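Local coordinates for protein putative NADPH-dependent oxidoreductase (Desulfitobacterium hafniense DCB-2, PDB 3DB2) that probably catalyses an NADPH-dependent oxidation or reduction, as a two-domain oxidoreductase of the GFO/IDH/MocA family, at residues 98-110 with 324-336. Residues are numbered along the deposited sequence; the frame is centred on the assembly and turned at random.
Sequences PISVSLDHAQRID and AEASLRNLAVVLA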
ATOM      1  N   PRO C  98       2.211  15.133 -17.726  1.00 18.09           N
ATOM      2  CA  PRO C  98       3.418  14.234 -17.968  1.00 20.15           C
ATOM      3  C   PRO C  98       4.067  15.191 -18.981  1.00 17.89           C
ATOM      4  O   PRO C  98       3.278  15.846 -19.683  1.00 17.38           O
ATOM      5  CB  PRO C  98       2.931  12.927 -18.445  1.00 23.32           C
ATOM      6  CG  PRO C  98       1.619  13.258 -19.073  1.00 25.77           C
ATOM      7  CD  PRO C  98       1.046  14.395 -18.288  1.00 22.66           C
ATOM      8  N   ILE C  99       5.373  15.218 -19.021  1.00 21.04           N
ATOM      9  CA  ILE C  99       6.118  15.858 -20.103  1.00 16.33           C
ATOM     10  C   ILE C  99       5.539  15.437 -21.440  1.00 21.71           C
ATOM     11  O   ILE C  99       5.376  16.263 -22.349  1.00 19.82           O
ATOM     12  CB  ILE C  99       7.603  15.523 -19.984  1.00 16.14           C
ATOM     13  CG1 ILE C  99       8.410  16.065 -21.164  1.00 18.96           C
ATOM     14  CG2 ILE C  99       7.882  14.039 -19.856  1.00 19.37           C
ATOM     15  CD1 ILE C  99       9.896  16.131 -20.846  1.00 22.21           C
ATOM     16  N   SER C 100       5.175  14.166 -21.563  1.00 18.26           N
ATOM     17  CA  SER C 100       4.497  13.589 -22.705  1.00 18.03           C
ATOM     18  C   SER C 100       3.984  12.205 -22.327  1.00 20.01           C
ATOM     19  O   SER C 100       4.252  11.780 -21.209  1.00 18.36           O
ATOM     20  CB  SER C 100       5.473  13.458 -23.881  1.00 20.53           C
ATOM     21  OG  SER C 100       6.553  12.592 -23.613  1.00 22.89           O
ATOM     22  N   VAL C 101       3.296  11.499 -23.203  1.00 23.25           N
ATOM     23  CA  VAL C 101       3.003  10.090 -22.910  1.00 23.17           C
ATOM     24  C   VAL C 101       3.896   9.153 -23.698  1.00 24.68           C
ATOM     25  O   VAL C 101       3.945   7.938 -23.418  1.00 26.15           O
ATOM     26  CB  VAL C 101       1.510   9.795 -23.111  1.00 26.08           C
ATOM     27  CG1 VAL C 101       0.790  10.382 -21.903  1.00 27.26           C
ATOM     28  CG2 VAL C 101       0.934  10.357 -24.398  1.00 30.95           C
ATOM     29  N   SER C 102       4.666   9.628 -24.689  1.00 19.15           N
ATOM     30  CA  SER C 102       5.573   8.669 -25.326  1.00 20.01           C
ATOM     31  C   SER C 102       7.033   9.037 -25.084  1.00 24.78           C
ATOM     32  O   SER C 102       7.442  10.188 -24.911  1.00 20.40           O
ATOM     33  CB  SER C 102       5.299   8.571 -26.819  1.00 28.21           C
ATOM     34  OG  SER C 102       6.147   9.461 -27.530  1.00 27.64           O
ATOM     35  N   LEU C 103       7.900   8.024 -25.064  1.00 23.16           N
ATOM     36  CA  LEU C 103       9.317   8.294 -24.823  1.00 24.58           C
ATOM     37  C   LEU C 103       9.914   9.193 -25.910  1.00 22.57           C
ATOM     38  O   LEU C 103      10.716  10.077 -25.633  1.00 23.19           O
ATOM     39  CB  LEU C 103      10.059   6.959 -24.737  1.00 26.68           C
ATOM     40  CG  LEU C 103      11.541   7.025 -24.370  1.00 27.06           C
ATOM     41  CD1 LEU C 103      11.761   7.625 -22.989  1.00 28.33           C
ATOM     42  CD2 LEU C 103      12.189   5.649 -24.416  1.00 26.58           C
ATOM     43  N   ASP C 104       9.526   8.926 -27.148  1.00 20.43           N
ATOM     44  CA  ASP C 104      10.037   9.634 -28.313  1.00 24.78           C
ATOM     45  C   ASP C 104       9.896  11.143 -28.127  1.00 21.72           C
ATOM     46  O   ASP C 104      10.821  11.929 -28.259  1.00 26.00           O
ATOM     47  CB  ASP C 104       9.284   9.213 -29.578  1.00 25.01           C
ATOM     48  CG  ASP C 104       9.860   9.909 -30.806  1.00 32.18           C
ATOM     49  OD1 ASP C 104      11.098   9.868 -30.960  1.00 41.28           O
ATOM     50  OD2 ASP C 104       9.076  10.485 -31.589  1.00 47.85           O
ATOM     51  N   HIS C 105       8.700  11.563 -27.784  1.00 23.20           N
ATOM     52  CA  HIS C 105       8.289  12.927 -27.530  1.00 22.58           C
ATOM     53  C   HIS C 105       9.061  13.486 -26.345  1.00 27.36           C
ATOM     54  O   HIS C 105       9.506  14.637 -26.384  1.00 21.15           O
ATOM     55  CB  HIS C 105       6.790  12.965 -27.319  1.00 19.22           C
ATOM     56  CG  HIS C 105       5.954  12.852 -28.549  1.00 21.13           C
ATOM     57  ND1 HIS C 105       4.601  13.134 -28.540  1.00 20.16           N
ATOM     58  CD2 HIS C 105       6.262  12.522 -29.822  1.00 24.49           C
ATOM     59  CE1 HIS C 105       4.117  12.963 -29.764  1.00 23.64           C
ATOM     60  NE2 HIS C 105       5.101  12.585 -30.565  1.00 22.78           N
ATOM     61  N   ALA C 106       9.222  12.671 -25.291  1.00 21.73           N
ATOM     62  CA  ALA C 106       9.958  13.191 -24.129  1.00 23.20           C
ATOM     63  C   ALA C 106      11.375  13.494 -24.579  1.00 25.07           C
ATOM     64  O   ALA C 106      11.976  14.477 -24.168  1.00 20.03           O
ATOM     65  CB  ALA C 106       9.970  12.191 -22.979  1.00 18.30           C
ATOM     66  N   GLN C 107      11.920  12.589 -25.412  1.00 26.85           N
ATOM     67  CA  GLN C 107      13.293  12.779 -25.902  1.00 25.65           C
ATOM     68  C   GLN C 107      13.379  14.005 -26.804  1.00 18.27           C
ATOM     69  O   GLN C 107      14.351  14.753 -26.811  1.00 26.05           O
ATOM     70  CB  GLN C 107      13.746  11.523 -26.655  1.00 25.68           C
ATOM     71  CG  GLN C 107      14.064  10.377 -25.718  1.00 25.18           C
ATOM     72  CD  GLN C 107      14.384   9.080 -26.432  1.00 36.23           C
ATOM     73  OE1 GLN C 107      13.885   8.778 -27.519  1.00 35.80           O
ATOM     74  NE2 GLN C 107      15.239   8.294 -25.776  1.00 43.89           N
ATOM     75  N   ARG C 108      12.349  14.250 -27.606  1.00 22.17           N
ATOM     76  CA  ARG C 108      12.383  15.431 -28.463  1.00 20.55           C
ATOM     77  C   ARG C 108      12.436  16.679 -27.598  1.00 22.35           C
ATOM     78  O   ARG C 108      13.095  17.631 -27.968  1.00 23.53           O
ATOM     79  CB  ARG C 108      11.161  15.448 -29.381  1.00 25.05           C
ATOM     80  CG  ARG C 108      11.400  14.636 -30.658  1.00 25.68           C
ATOM     81  CD  ARG C 108      10.093  14.308 -31.361  1.00 28.69           C
ATOM     82  NE  ARG C 108       9.374  15.518 -31.762  1.00 28.74           N
ATOM     83  CZ  ARG C 108       8.136  15.542 -32.228  1.00 32.48           C
ATOM     84  NH1 ARG C 108       7.476  14.396 -32.358  1.00 35.88           N
ATOM     85  NH2 ARG C 108       7.561  16.690 -32.563  1.00 31.75           N
ATOM     86  N   ILE C 109      11.753  16.662 -26.458  1.00 20.57           N
ATOM     87  CA  ILE C 109      11.638  17.847 -25.629  1.00 21.19           C
ATOM     88  C   ILE C 109      12.947  18.089 -24.903  1.00 23.72           C
ATOM     89  O   ILE C 109      13.473  19.192 -24.781  1.00 17.66           O
ATOM     90  CB  ILE C 109      10.452  17.692 -24.665  1.00 16.72           C
ATOM     91  CG1 ILE C 109       9.101  17.638 -25.375  1.00 17.65           C
ATOM     92  CG2 ILE C 109      10.499  18.772 -23.611  1.00 15.88           C
ATOM     93  CD1 ILE C 109       8.000  17.068 -24.502  1.00 18.88           C
ATOM     94  N   ASP C 110      13.566  17.032 -24.385  1.00 16.64           N
ATOM     95  CA  ASP C 110      14.889  17.200 -23.770  1.00 23.96           C
ATOM     96  C   ASP C 110      15.868  17.780 -24.790  1.00 19.12           C
ATOM     97  O   ASP C 110      16.639  18.691 -24.508  1.00 27.46           O
ATOM     98  CB  ASP C 110      15.325  15.852 -23.217  1.00 28.92           C
ATOM     99  CG  ASP C 110      16.553  15.865 -22.329  1.00 35.63           C
ATOM    100  OD1 ASP C 110      16.842  16.885 -21.673  1.00 29.21           O
ATOM    101  OD2 ASP C 110      17.251  14.821 -22.296  1.00 34.61           O
ATOM    102  N   ALA C 324      13.642  18.481 -18.024  1.00 20.09           N
ATOM    103  CA  ALA C 324      13.234  17.506 -19.028  1.00 21.61           C
ATOM    104  C   ALA C 324      13.689  16.103 -18.636  1.00 20.77           C
ATOM    105  O   ALA C 324      12.926  15.165 -18.827  1.00 20.49           O
ATOM    106  CB  ALA C 324      13.793  17.852 -20.408  1.00 24.94           C
ATOM    107  N   GLU C 325      14.885  15.995 -18.078  1.00 22.92           N
ATOM    108  CA  GLU C 325      15.414  14.685 -17.697  1.00 24.09           C
ATOM    109  C   GLU C 325      14.603  14.065 -16.559  1.00 21.12           C
ATOM    110  O   GLU C 325      14.172  12.913 -16.620  1.00 23.04           O
ATOM    111  CB  GLU C 325      16.855  14.845 -17.256  1.00 27.65           C
ATOM    112  CG  GLU C 325      17.806  13.710 -17.527  1.00 37.08           C
ATOM    113  CD  GLU C 325      19.212  14.187 -17.147  1.00 41.12           C
ATOM    114  OE1 GLU C 325      19.496  14.288 -15.933  1.00 50.87           O
ATOM    115  OE2 GLU C 325      19.981  14.466 -18.094  1.00 58.42           O
ATOM    116  N   ALA C 326      14.414  14.848 -15.517  1.00 18.74           N
ATOM    117  CA  ALA C 326      13.667  14.484 -14.331  1.00 17.21           C
ATOM    118  C   ALA C 326      12.237  14.124 -14.736  1.00 18.71           C
ATOM    119  O   ALA C 326      11.705  13.106 -14.305  1.00 21.73           O
ATOM    120  CB  ALA C 326      13.728  15.585 -13.303  1.00 18.51           C
ATOM    121  N   SER C 327      11.630  14.951 -15.573  1.00 15.94           N
ATOM    122  CA  SER C 327      10.254  14.660 -16.009  1.00 16.80           C
ATOM    123  C   SER C 327      10.194  13.353 -16.776  1.00 19.21           C
ATOM    124  O   SER C 327       9.270  12.549 -16.598  1.00 19.47           O
ATOM    125  CB  SER C 327       9.705  15.795 -16.880  1.00 19.44           C
ATOM    126  OG  SER C 327       9.801  17.025 -16.194  1.00 26.08           O
ATOM    127  N   LEU C 328      11.203  13.166 -17.632  1.00 17.35           N
ATOM    128  CA  LEU C 328      11.325  11.953 -18.439  1.00 22.44           C
ATOM    129  C   LEU C 328      11.430  10.771 -17.475  1.00 18.15           C
ATOM    130  O   LEU C 328      10.856   9.728 -17.764  1.00 22.36           O
ATOM    131  CB  LEU C 328      12.506  12.052 -19.393  1.00 25.93           C
ATOM    132  CG  LEU C 328      12.681  10.963 -20.453  1.00 26.56           C
ATOM    133  CD1 LEU C 328      13.437  11.509 -21.651  1.00 28.06           C
ATOM    134  CD2 LEU C 328      13.392   9.741 -19.917  1.00 22.84           C
ATOM    135  N   ARG C 329      12.136  10.910 -16.355  1.00 20.08           N
ATOM    136  CA  ARG C 329      12.260   9.790 -15.438  0.50 21.40           C
ATOM    137  C   ARG C 329      10.898   9.420 -14.854  1.00 22.30           C
ATOM    138  O   ARG C 329      10.639   8.250 -14.604  1.00 19.60           O
ATOM    139  CB  ARG C 329      13.214  10.083 -14.289  0.50 25.74           C
ATOM    140  CG  ARG C 329      14.631   9.572 -14.452  0.50 31.17           C
ATOM    141  CD  ARG C 329      15.309   9.389 -13.107  0.50 33.01           C
ATOM    142  NE  ARG C 329      16.093   8.166 -13.000  0.50 34.39           N
ATOM    143  CZ  ARG C 329      15.683   6.981 -12.577  0.50 32.57           C
ATOM    144  NH1 ARG C 329      14.428   6.780 -12.193  0.50 20.23           N
ATOM    145  NH2 ARG C 329      16.557   5.979 -12.548  0.50 33.52           N
ATOM    146  N   ASN C 330      10.051  10.425 -14.655  1.00 16.90           N
ATOM    147  CA  ASN C 330       8.695  10.134 -14.149  1.00 17.66           C
ATOM    148  C   ASN C 330       7.891   9.364 -15.175  1.00 15.66           C
ATOM    149  O   ASN C 330       7.178   8.382 -14.897  1.00 17.42           O
ATOM    150  CB  ASN C 330       7.983  11.437 -13.755  1.00 17.93           C
ATOM    151  CG  ASN C 330       8.585  12.118 -12.544  1.00 16.22           C
ATOM    152  OD1 ASN C 330       9.281  11.446 -11.784  1.00 17.33           O
ATOM    153  ND2 ASN C 330       8.283  13.405 -12.400  1.00 13.85           N
ATOM    154  N   LEU C 331       7.945   9.763 -16.446  1.00 16.43           N
ATOM    155  CA  LEU C 331       7.245   9.043 -17.497  1.00 18.93           C
ATOM    156  C   LEU C 331       7.742   7.601 -17.646  1.00 18.75           C
ATOM    157  O   LEU C 331       6.985   6.676 -17.894  1.00 18.52           O
ATOM    158  CB  LEU C 331       7.466   9.708 -18.851  1.00 22.02           C
ATOM    159  CG  LEU C 331       6.906   8.998 -20.107  1.00 17.03           C
ATOM    160  CD1 LEU C 331       5.394   8.846 -19.947  1.00 20.08           C
ATOM    161  CD2 LEU C 331       7.321   9.774 -21.354  1.00 17.80           C
ATOM    162  N   ALA C 332       9.060   7.448 -17.520  1.00 20.00           N
ATOM    163  CA  ALA C 332       9.718   6.149 -17.628  1.00 20.60           C
ATOM    164  C   ALA C 332       9.186   5.160 -16.592  1.00 18.29           C
ATOM    165  O   ALA C 332       9.065   3.969 -16.864  1.00 15.05           O
ATOM    166  CB  ALA C 332      11.218   6.332 -17.462  1.00 21.32           C
ATOM    167  N   VAL C 333       8.849   5.628 -15.397  1.00 15.68           N
ATOM    168  CA  VAL C 333       8.205   4.745 -14.419  1.00 14.87           C
ATOM    169  C   VAL C 333       6.882   4.217 -14.965  1.00 17.74           C
ATOM    170  O   VAL C 333       6.557   3.032 -14.870  1.00 17.68           O
ATOM    171  CB  VAL C 333       8.031   5.462 -13.075  1.00 16.25           C
ATOM    172  CG1 VAL C 333       7.306   4.669 -12.015  1.00 24.04           C
ATOM    173  CG2 VAL C 333       9.422   5.817 -12.515  1.00 17.78           C
ATOM    174  N   VAL C 334       6.080   5.122 -15.557  1.00 12.73           N
ATOM    175  CA  VAL C 334       4.795   4.733 -16.114  1.00 13.58           C
ATOM    176  C   VAL C 334       5.031   3.739 -17.252  1.00 13.48           C
ATOM    177  O   VAL C 334       4.327   2.728 -17.312  1.00 15.53           O
ATOM    178  CB  VAL C 334       3.972   5.951 -16.580  1.00 15.92           C
ATOM    179  CG1 VAL C 334       2.674   5.496 -17.255  1.00 20.76           C
ATOM    180  CG2 VAL C 334       3.616   6.877 -15.419  1.00 15.55           C
ATOM    181  N   LEU C 335       6.003   4.002 -18.124  1.00 16.89           N
ATOM    182  CA  LEU C 335       6.184   3.102 -19.270  1.00 17.98           C
ATOM    183  C   LEU C 335       6.703   1.736 -18.790  1.00 15.83           C
ATOM    184  O   LEU C 335       6.325   0.697 -19.335  1.00 17.12           O
ATOM    185  CB  LEU C 335       7.095   3.736 -20.308  1.00 19.97           C
ATOM    186  CG  LEU C 335       6.637   5.073 -20.904  1.00 26.39           C
ATOM    187  CD1 LEU C 335       7.729   5.677 -21.783  1.00 21.75           C
ATOM    188  CD2 LEU C 335       5.336   4.930 -21.693  1.00 22.54           C
ATOM    189  N   ALA C 336       7.532   1.769 -17.758  1.00 17.15           N
ATOM    190  CA  ALA C 336       8.089   0.492 -17.256  1.00 15.93           C
ATOM    191  C   ALA C 336       6.986  -0.344 -16.649  1.00 17.54           C
ATOM    192  O   ALA C 336       6.989  -1.583 -16.787  1.00 16.11           O
ATOM    193  CB  ALA C 336       9.198   0.805 -16.277  1.00 19.34           C
TER
HETATM  194  O   HOH W   1       6.479  13.968 -16.540  1.00 15.29           O
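In the NAD-binding Rossmann domain of this putative oxidoreductase, the turn and helix that follow strand 92-96 of the parallel sheet pack against helix 324-343, with L331, L328 and L335 meeting I99, L103 and A106. The short helical segments 103-110 and 324-336 run almost exactly antiparallel, at 172°, their axes 9.5 Å apart. L331 fills the bend before helix 103-116: with CG anti to the backbone N (chi1 174°), the branch extends from its helix toward the bend, and the methyls reach main-chain oxygens there, CD1 lying 3.4 Å from S100 O. S100 O is buried here against the methyls and has no hydrogen-bonding partner in the model. CD2 reaches S102 O and also touches A106 CB at 3.9 Å. Shortening L331 to an alanine would remove both methyls and would probably open a gap beneath the S100–S102 backbone, leaving A106 with L328 alone on this side. A small residue suits position 106, because L328 CD1 comes within 3.8 Å of A106 CB, while L328 CD2 meets L103 CD1 as the two leucines cross obliquely. One turn beyond L331, L335 CD1 lies against L103 CB and its CD2 against V101 O. At the other end, A324 offers just a methyl, which lets D110 come close, with OD1 3.4 Å from A324 CB. S102 N-caps helix 103-116 through a weak but straight bond from H105 N to its OG, and S102 O accepts from both S100 OG and A106 N. I99 lies over S327, small enough to admit it, and both side chains also touch C122 of strand 120-123. S327 OG turns instead to G323 O, and a water links the backbones here, accepting from I99 N at 3.0 Å and donating to S327 O.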